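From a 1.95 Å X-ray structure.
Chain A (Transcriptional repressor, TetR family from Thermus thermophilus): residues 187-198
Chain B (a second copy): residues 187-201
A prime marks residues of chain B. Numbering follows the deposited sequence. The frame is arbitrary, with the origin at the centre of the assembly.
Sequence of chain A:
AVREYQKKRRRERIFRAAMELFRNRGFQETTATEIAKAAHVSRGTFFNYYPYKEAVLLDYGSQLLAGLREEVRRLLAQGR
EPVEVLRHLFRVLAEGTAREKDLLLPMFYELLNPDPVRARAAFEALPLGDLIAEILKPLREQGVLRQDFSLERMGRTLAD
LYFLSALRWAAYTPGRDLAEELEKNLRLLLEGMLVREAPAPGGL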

# COMPACT_ATOMS: atom_id res chain seq x y z
N ARG A 187 -11.16 -10.60 5.45
CA ARG A 187 -12.60 -10.79 5.29
C ARG A 187 -13.13 -10.01 4.08
O ARG A 187 -13.90 -10.53 3.28
CB ARG A 187 -13.34 -10.31 6.54
CG ARG A 187 -12.85 -10.93 7.84
CD ARG A 187 -13.52 -12.25 8.12
NE ARG A 187 -14.98 -12.14 8.10
CZ ARG A 187 -15.81 -13.08 8.52
NH1 ARG A 187 -15.33 -14.22 9.01
NH2 ARG A 187 -17.12 -12.89 8.44
N LEU A 188 -12.74 -8.74 3.97
CA LEU A 188 -13.23 -7.93 2.86
C LEU A 188 -12.81 -8.47 1.50
O LEU A 188 -13.66 -8.60 0.61
CB LEU A 188 -12.79 -6.47 3.00
CG LEU A 188 -13.55 -5.65 4.04
CD1 LEU A 188 -13.14 -4.19 3.93
CD2 LEU A 188 -15.06 -5.78 3.81
N LEU A 189 -11.53 -8.81 1.33
CA LEU A 189 -11.12 -9.32 0.03
C LEU A 189 -11.60 -10.74 -0.22
O LEU A 189 -11.98 -11.09 -1.34
CB LEU A 189 -9.60 -9.27 -0.13
CG LEU A 189 -9.16 -9.27 -1.60
CD1 LEU A 189 -9.38 -7.86 -2.17
CD2 LEU A 189 -7.67 -9.67 -1.74
N LEU A 190 -11.59 -11.58 0.81
CA LEU A 190 -12.04 -12.96 0.62
C LEU A 190 -13.56 -13.06 0.39
O LEU A 190 -14.00 -13.69 -0.57
CB LEU A 190 -11.65 -13.81 1.82
CG LEU A 190 -11.93 -15.32 1.77
CD1 LEU A 190 -11.10 -15.96 0.67
CD2 LEU A 190 -11.58 -15.97 3.12
N GLU A 191 -14.35 -12.42 1.26
CA GLU A 191 -15.81 -12.49 1.15
C GLU A 191 -16.46 -11.36 0.36
O GLU A 191 -17.52 -11.55 -0.25
CB GLU A 191 -16.45 -12.50 2.54
CG GLU A 191 -15.94 -13.61 3.44
CD GLU A 191 -16.49 -13.50 4.85
OE1 GLU A 191 -16.43 -12.39 5.42
OE2 GLU A 191 -16.97 -14.52 5.39
N GLY A 192 -15.82 -10.19 0.37
CA GLY A 192 -16.39 -9.04 -0.32
C GLY A 192 -17.29 -8.24 0.61
O GLY A 192 -17.63 -8.70 1.70
N MSE A 193 -17.66 -7.03 0.18
CA MSE A 193 -18.54 -6.16 0.97
C MSE A 193 -19.99 -6.64 0.86
O MSE A 193 -20.78 -6.43 1.79
CB MSE A 193 -18.48 -4.72 0.45
CG MSE A 193 -17.07 -4.13 0.42
SE MSE A 193 -17.15 -2.34 -0.33
CE MSE A 193 -16.32 -2.70 -2.04
N LEU A 194 -20.33 -7.26 -0.26
CA LEU A 194 -21.71 -7.74 -0.48
C LEU A 194 -22.04 -8.90 0.45
O LEU A 194 -21.21 -9.79 0.67
CB LEU A 194 -21.90 -8.18 -1.93
CG LEU A 194 -21.92 -7.03 -2.95
CD1 LEU A 194 -21.75 -7.60 -4.36
CD2 LEU A 194 -23.25 -6.27 -2.83
N VAL A 195 -23.26 -8.89 0.99
CA VAL A 195 -23.65 -9.95 1.91
C VAL A 195 -23.67 -11.32 1.25
O VAL A 195 -23.86 -11.45 0.03
CB VAL A 195 -25.05 -9.69 2.54
CG1 VAL A 195 -24.98 -8.47 3.48
CG2 VAL A 195 -26.09 -9.48 1.44
N ARG A 196 -23.49 -12.34 2.08
CA ARG A 196 -23.47 -13.73 1.64
C ARG A 196 -24.56 -14.54 2.32
O ARG A 196 -25.16 -14.11 3.31
CB ARG A 196 -22.10 -14.37 1.92
CG ARG A 196 -21.03 -13.92 0.92
CD ARG A 196 -19.66 -14.53 1.16
NE ARG A 196 -18.80 -14.03 0.08
CZ ARG A 196 -18.69 -14.59 -1.11
NH1 ARG A 196 -19.35 -15.71 -1.38
NH2 ARG A 196 -17.98 -13.99 -2.06
N GLU A 197 -24.82 -15.72 1.77
CA GLU A 197 -25.83 -16.61 2.31
C GLU A 197 -25.46 -17.21 3.67
O GLU A 197 -24.39 -17.78 3.82
CB GLU A 197 -26.07 -17.73 1.32
CG GLU A 197 -27.06 -18.78 1.78
CD GLU A 197 -27.31 -19.81 0.69
OE1 GLU A 197 -27.95 -19.44 -0.31
OE2 GLU A 197 -26.85 -20.96 0.82
N ALA A 198 -26.35 -17.07 4.66
CA ALA A 198 -26.12 -17.65 5.98
C ALA A 198 -26.65 -19.07 5.85
O ALA A 198 -27.79 -19.28 5.42
CB ALA A 198 -26.91 -16.89 7.05
N ARG B 187 -13.93 -5.21 -8.32
CA ARG B 187 -14.58 -6.53 -8.38
C ARG B 187 -14.26 -7.37 -7.14
O ARG B 187 -15.17 -7.93 -6.50
CB ARG B 187 -14.13 -7.33 -9.62
CG ARG B 187 -14.39 -6.64 -10.96
CD ARG B 187 -15.87 -6.45 -11.23
NE ARG B 187 -16.57 -7.73 -11.35
CZ ARG B 187 -16.29 -8.66 -12.25
NH1 ARG B 187 -15.31 -8.46 -13.13
NH2 ARG B 187 -16.97 -9.80 -12.27
N LEU B 188 -12.98 -7.45 -6.80
CA LEU B 188 -12.56 -8.24 -5.64
C LEU B 188 -13.07 -7.71 -4.30
O LEU B 188 -13.54 -8.48 -3.46
CB LEU B 188 -11.03 -8.36 -5.60
CG LEU B 188 -10.36 -9.13 -6.74
CD1 LEU B 188 -8.87 -9.23 -6.46
CD2 LEU B 188 -10.95 -10.53 -6.87
N LEU B 189 -12.99 -6.41 -4.08
CA LEU B 189 -13.46 -5.92 -2.80
C LEU B 189 -14.98 -5.94 -2.70
O LEU B 189 -15.54 -6.26 -1.65
CB LEU B 189 -12.94 -4.51 -2.52
CG LEU B 189 -12.92 -4.22 -1.02
CD1 LEU B 189 -11.79 -5.05 -0.37
CD2 LEU B 189 -12.70 -2.74 -0.78
N LEU B 190 -15.67 -5.64 -3.80
CA LEU B 190 -17.13 -5.63 -3.75
C LEU B 190 -17.72 -7.04 -3.64
O LEU B 190 -18.55 -7.32 -2.76
CB LEU B 190 -17.72 -4.95 -5.00
CG LEU B 190 -19.25 -4.86 -5.06
CD1 LEU B 190 -19.77 -4.01 -3.92
CD2 LEU B 190 -19.66 -4.23 -6.39
N GLU B 191 -17.26 -7.91 -4.53
CA GLU B 191 -17.76 -9.28 -4.62
C GLU B 191 -17.02 -10.33 -3.82
O GLU B 191 -17.60 -11.34 -3.42
CB GLU B 191 -17.77 -9.72 -6.08
CG GLU B 191 -18.61 -8.85 -6.99
CD GLU B 191 -18.20 -9.00 -8.44
OE1 GLU B 191 -17.57 -10.04 -8.76
OE2 GLU B 191 -18.49 -8.09 -9.24
N GLY B 192 -15.74 -10.10 -3.60
CA GLY B 192 -14.95 -11.07 -2.88
C GLY B 192 -14.34 -12.09 -3.83
O GLY B 192 -14.76 -12.22 -4.99
N MSE B 193 -13.34 -12.80 -3.32
CA MSE B 193 -12.65 -13.82 -4.07
C MSE B 193 -13.47 -15.10 -4.14
O MSE B 193 -13.38 -15.83 -5.11
CB MSE B 193 -11.29 -14.11 -3.43
CG MSE B 193 -10.34 -12.93 -3.51
SE MSE B 193 -8.63 -13.42 -2.74
CE MSE B 193 -8.61 -15.26 -3.29
N LEU B 194 -14.29 -15.35 -3.12
CA LEU B 194 -15.13 -16.54 -3.07
C LEU B 194 -16.27 -16.40 -4.09
O LEU B 194 -16.81 -15.31 -4.26
CB LEU B 194 -15.71 -16.72 -1.67
CG LEU B 194 -14.69 -17.03 -0.56
CD1 LEU B 194 -15.38 -17.00 0.81
CD2 LEU B 194 -14.05 -18.39 -0.81
N VAL B 195 -16.63 -17.49 -4.75
CA VAL B 195 -17.69 -17.44 -5.75
C VAL B 195 -19.06 -17.10 -5.15
O VAL B 195 -19.29 -17.26 -3.95
CB VAL B 195 -17.83 -18.80 -6.49
CG1 VAL B 195 -16.50 -19.19 -7.14
CG2 VAL B 195 -18.31 -19.87 -5.52
N ARG B 196 -19.95 -16.60 -6.01
CA ARG B 196 -21.31 -16.26 -5.62
C ARG B 196 -22.15 -17.09 -6.58
O ARG B 196 -22.50 -16.63 -7.67
CB ARG B 196 -21.60 -14.76 -5.81
CG ARG B 196 -20.93 -13.91 -4.73
CD ARG B 196 -21.06 -12.40 -4.90
NE ARG B 196 -20.38 -11.81 -3.75
CZ ARG B 196 -20.95 -11.53 -2.59
NH1 ARG B 196 -22.26 -11.73 -2.39
NH2 ARG B 196 -20.19 -11.14 -1.57
N GLU B 197 -22.43 -18.32 -6.18
CA GLU B 197 -23.20 -19.23 -7.02
C GLU B 197 -24.44 -19.80 -6.33
O GLU B 197 -24.88 -20.92 -6.62
CB GLU B 197 -22.30 -20.37 -7.50
CG GLU B 197 -21.25 -19.93 -8.53
CD GLU B 197 -20.16 -20.98 -8.75
OE1 GLU B 197 -20.31 -22.14 -8.30
OE2 GLU B 197 -19.13 -20.64 -9.38
N ALA B 198 -25.03 -19.02 -5.42
CA ALA B 198 -26.22 -19.48 -4.73
C ALA B 198 -27.33 -19.71 -5.75
O ALA B 198 -27.60 -18.86 -6.60
CB ALA B 198 -26.69 -18.43 -3.71
N PRO B 199 -27.97 -20.88 -5.69
CA PRO B 199 -29.04 -21.09 -6.66
C PRO B 199 -30.23 -20.18 -6.35
O PRO B 199 -31.03 -19.89 -7.23
CB PRO B 199 -29.37 -22.59 -6.53
CG PRO B 199 -28.68 -23.03 -5.28
CD PRO B 199 -27.48 -22.16 -5.15
N ALA B 200 -30.33 -19.73 -5.09
CA ALA B 200 -31.41 -18.83 -4.70
C ALA B 200 -30.85 -17.62 -3.96
O ALA B 200 -30.89 -17.55 -2.72
CB ALA B 200 -32.43 -19.56 -3.81
N PRO B 201 -30.30 -16.65 -4.70
CA PRO B 201 -29.74 -15.47 -4.02
C PRO B 201 -30.85 -14.56 -3.52
O PRO B 201 -32.02 -14.77 -3.84
CB PRO B 201 -28.90 -14.82 -5.11
CG PRO B 201 -29.66 -15.15 -6.37
CD PRO B 201 -30.07 -16.60 -6.15
O HOH W 1 -28.75 -17.01 -0.96
O HOH W 2 -29.17 -20.95 -2.28

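The two helix ends meet almost at right angles (93° between their N-to-C directions, axes 6.7 Å apart at closest approach), and the chains touch most intimately where each helix stops. There Gly192 and Gly192′ lie with CA atoms 3.6 Å apart. Both have positive phi (91° and 89°), and an ideal CB on Gly192 would fall 2.4 Å from Glu191′ C, so the absent side chain is the hollow into which the partner backbone fits. The gap also lets Gly192 CA approach Leu189′ O to 3.2 Å in a CA-H...O contact, repeated at 3.3 Å between Gly192′ CA and Leu189 O.

Past the glycine, each chain reads the carbonyls left free at the other's helix end. Met193 N donates to Leu189′ O (2.9 Å, 140°) and Leu194 N to Leu190′ O (3.1 Å, 164°); Met193′ N and Leu194′ N return the same bonds to Leu189 O and Leu190 O at 2.9 and 3.1 Å.

Leucines fill the space around this polar seam. Leu189 starts sideways, but its t,p rotamer brings the end inward, setting CD1 4.1 Å from Leu189′ CD1 and 3.8 Å from Leu188′ CB. Leu194 points toward the partner and rests CD1 3.8 Å from Leu190′ CG. The selenomethionines differ: chi3 is -109° in Met193, whose CE reaches Leu189′ CD2 at 3.8 Å, but 35° in Met193′, whose SE lies 4.0 Å from Leu189 CD2.

Arg196, extended beyond a chi1 of -77°, binds its own Glu191 O through NE (2.8 Å), while NH2 reaches Leu194′ O (2.8 Å) and NH1 reaches Val195′ O (3.0 Å). Leu194′ CB covers one guanidinium face and Arg196′ NH2 the opposite one; Arg196′ makes the matching bonds. Farther out, water 1 bridges Glu197 OE1 (2.6 Å) and Ala200′ O (2.8 Å). In all, 983 Å² is buried.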